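Two-domain protein containing predicted PHP-like metal-dependent phosphoesterase (Bacteroides vulgatus ATCC 8482, PDB 3E38) is probably a zinc-dependent phosphoesterase of the PHP type, possibly with exonuclease activity, that also carries an Ig-like domain. Local coordinates at residues B[23-28]-B[49-54]. Numbering follows the deposited sequence.
Sequences FHMHSV and DAISLT. With ZN (zinc ion), chain I.
Met25 and Thr54 clasp each other through two hydrogen bonds. The amide N of Thr54 donates to Met25 O at 2.9 Å. In return, Met25 N donates a longer bond of 3.3 Å to Thr54 OG1, bent to 144° at the hydrogen. Thr54 OG1 sits between its own backbone N and carbonyl carbon (chi1 68°), which brings it up to the 23-28 chain; CG2 lies 3.3 Å from Phe23 O.

Metal bonds follow on the neighbouring residues. His24 and His26 each bind one zinc ion through NE2, both at 2.2 Å, and a water, Glu93 and Asp194 are among its other ligands. The His24 side chain crosses that of Thr54 at about a right angle, with His24 CD2 3.3 Å from Thr54 OG1. Thr54 O approaches the other imidazole obliquely, 3.2 Å from His26 CE1. Glu167 accepts a hydrogen bond from His24 ND1, a second-shell link that would help fix the ring's rotation.

Apolar contacts involve the side chain of Met25, a selenomethionine in this crystal. Its CG packs 3.7 Å from Leu53 CD1, and the bend at chi3 (60°) puts Met25 CE 3.9 Å from Ile51 CB. Leu53 CD1 also reaches the backbone of His26, while helix 36-45 covers Leu53 and Ile51.

An alanine at Thr54 would probably deprive Met25 N of its hydroxyl partner and open a gap beside the His24 ring. The HxH pair, characteristic of the PHP fold, thus follows strand 17-22 with the intervening Met25 tied to strand 50-56, a polar and apolar grip consistent with holding both imidazoles at the metal.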
loop_
_atom_site.group_PDB
_atom_site.type_symbol
_atom_site.label_atom_id
_atom_site.label_comp_id
_atom_site.label_asym_id
_atom_site.label_seq_id
_atom_site.Cartn_x
_atom_site.Cartn_y
_atom_site.Cartn_z
ATOM N N PHE B 23 -13.646 -3.478 -23.199
ATOM C CA PHE B 23 -14.380 -4.183 -24.257
ATOM C C PHE B 23 -13.851 -5.568 -24.584
ATOM O O PHE B 23 -14.112 -6.108 -25.651
ATOM C CB PHE B 23 -14.350 -3.324 -25.529
ATOM C CG PHE B 23 -15.034 -1.977 -25.391
ATOM C CD1 PHE B 23 -16.373 -1.903 -25.052
ATOM C CD2 PHE B 23 -14.359 -0.814 -25.668
ATOM C CE1 PHE B 23 -17.008 -0.709 -24.972
ATOM C CE2 PHE B 23 -14.992 0.404 -25.581
ATOM C CZ PHE B 23 -16.310 0.454 -25.226
ATOM N N HIS B 24 -13.068 -6.114 -23.669
ATOM C CA HIS B 24 -12.380 -7.384 -23.924
ATOM C C HIS B 24 -11.947 -8.061 -22.643
ATOM O O HIS B 24 -11.068 -7.617 -21.924
ATOM C CB HIS B 24 -11.149 -7.097 -24.788
ATOM C CG HIS B 24 -10.471 -8.303 -25.339
ATOM N ND1 HIS B 24 -9.616 -8.222 -26.418
ATOM C CD2 HIS B 24 -10.566 -9.614 -25.030
ATOM C CE1 HIS B 24 -9.176 -9.427 -26.722
ATOM N NE2 HIS B 24 -9.732 -10.292 -25.896
HETATM N N MSE B 25 -12.616 -9.154 -22.358
HETATM C CA MSE B 25 -12.321 -9.919 -21.174
HETATM C C MSE B 25 -12.926 -11.301 -21.274
HETATM O O MSE B 25 -13.770 -11.553 -22.140
HETATM C CB MSE B 25 -12.851 -9.187 -19.955
HETATM C CG MSE B 25 -14.336 -9.111 -19.884
HETATM SE SE MSE B 25 -14.948 -7.910 -18.461
HETATM C CE MSE B 25 -14.115 -6.331 -19.121
ATOM N N HIS B 26 -12.532 -12.129 -20.310
ATOM C CA HIS B 26 -12.876 -13.552 -20.262
ATOM C C HIS B 26 -13.269 -14.134 -18.940
ATOM O O HIS B 26 -12.890 -13.644 -17.904
ATOM C CB HIS B 26 -11.689 -14.347 -20.777
ATOM C CG HIS B 26 -11.273 -13.942 -22.152
ATOM N ND1 HIS B 26 -11.765 -14.542 -23.291
ATOM C CD2 HIS B 26 -10.435 -12.969 -22.564
ATOM C CE1 HIS B 26 -11.212 -13.973 -24.349
ATOM N NE2 HIS B 26 -10.386 -13.024 -23.929
ATOM N N SER B 27 -14.102 -15.173 -19.034
ATOM C CA SER B 27 -14.587 -15.927 -17.869
ATOM C C SER B 27 -14.305 -17.407 -18.107
ATOM O O SER B 27 -13.720 -17.777 -19.098
ATOM C CB SER B 27 -16.076 -15.715 -17.588
ATOM O OG SER B 27 -16.954 -16.445 -18.464
ATOM N N VAL B 28 -14.702 -18.233 -17.162
ATOM C CA VAL B 28 -14.485 -19.664 -17.256
ATOM C C VAL B 28 -15.269 -20.325 -18.427
ATOM O O VAL B 28 -15.159 -21.536 -18.665
ATOM C CB VAL B 28 -14.926 -20.387 -15.911
ATOM C CG1 VAL B 28 -13.942 -20.095 -14.782
ATOM C CG2 VAL B 28 -16.336 -20.030 -15.545
ATOM N N ASP B 49 -17.846 1.907 -16.341
ATOM C CA ASP B 49 -19.234 2.163 -16.732
ATOM C C ASP B 49 -19.827 1.067 -17.618
ATOM O O ASP B 49 -21.047 0.818 -17.658
ATOM C CB ASP B 49 -19.304 3.477 -17.501
ATOM C CG ASP B 49 -18.936 4.668 -16.644
ATOM O OD1 ASP B 49 -19.572 4.875 -15.594
ATOM O OD2 ASP B 49 -18.040 5.422 -17.039
ATOM N N ALA B 50 -18.938 0.415 -18.338
ATOM C CA ALA B 50 -19.342 -0.563 -19.325
ATOM C C ALA B 50 -18.267 -1.607 -19.597
ATOM O O ALA B 50 -17.045 -1.348 -19.532
ATOM C CB ALA B 50 -19.765 0.158 -20.634
ATOM N N ILE B 51 -18.763 -2.785 -19.928
ATOM C CA ILE B 51 -17.910 -3.910 -20.239
ATOM C C ILE B 51 -18.517 -4.795 -21.272
ATOM O O ILE B 51 -19.685 -4.764 -21.513
ATOM C CB ILE B 51 -17.676 -4.827 -18.978
ATOM C CG1 ILE B 51 -18.972 -5.492 -18.553
ATOM C CG2 ILE B 51 -17.061 -4.049 -17.808
ATOM C CD1 ILE B 51 -18.829 -6.458 -17.346
ATOM N N SER B 52 -17.671 -5.591 -21.878
ATOM C CA SER B 52 -18.105 -6.631 -22.771
ATOM C C SER B 52 -17.322 -7.900 -22.437
ATOM O O SER B 52 -16.094 -7.922 -22.580
ATOM C CB SER B 52 -17.858 -6.217 -24.230
ATOM O OG SER B 52 -18.371 -7.173 -25.152
ATOM N N LEU B 53 -18.034 -8.917 -21.965
ATOM C CA LEU B 53 -17.449 -10.239 -21.700
ATOM C C LEU B 53 -17.400 -10.917 -23.073
ATOM O O LEU B 53 -18.426 -11.345 -23.636
ATOM C CB LEU B 53 -18.271 -11.000 -20.675
ATOM C CG LEU B 53 -17.762 -12.290 -20.036
ATOM C CD1 LEU B 53 -16.337 -12.178 -19.555
ATOM C CD2 LEU B 53 -18.701 -12.677 -18.868
ATOM N N THR B 54 -16.192 -10.928 -23.632
ATOM C CA THR B 54 -15.950 -11.383 -24.980
ATOM C C THR B 54 -15.230 -12.706 -25.010
ATOM O O THR B 54 -14.047 -12.771 -25.281
ATOM C CB THR B 54 -15.124 -10.349 -25.755
ATOM O OG1 THR B 54 -13.801 -10.291 -25.210
ATOM C CG2 THR B 54 -15.790 -8.988 -25.706
HETATM ZN ZN ZN I . -8.958 -12.294 -25.466
HETATM O O HOH W 1 -7.536 -11.859 -26.969
#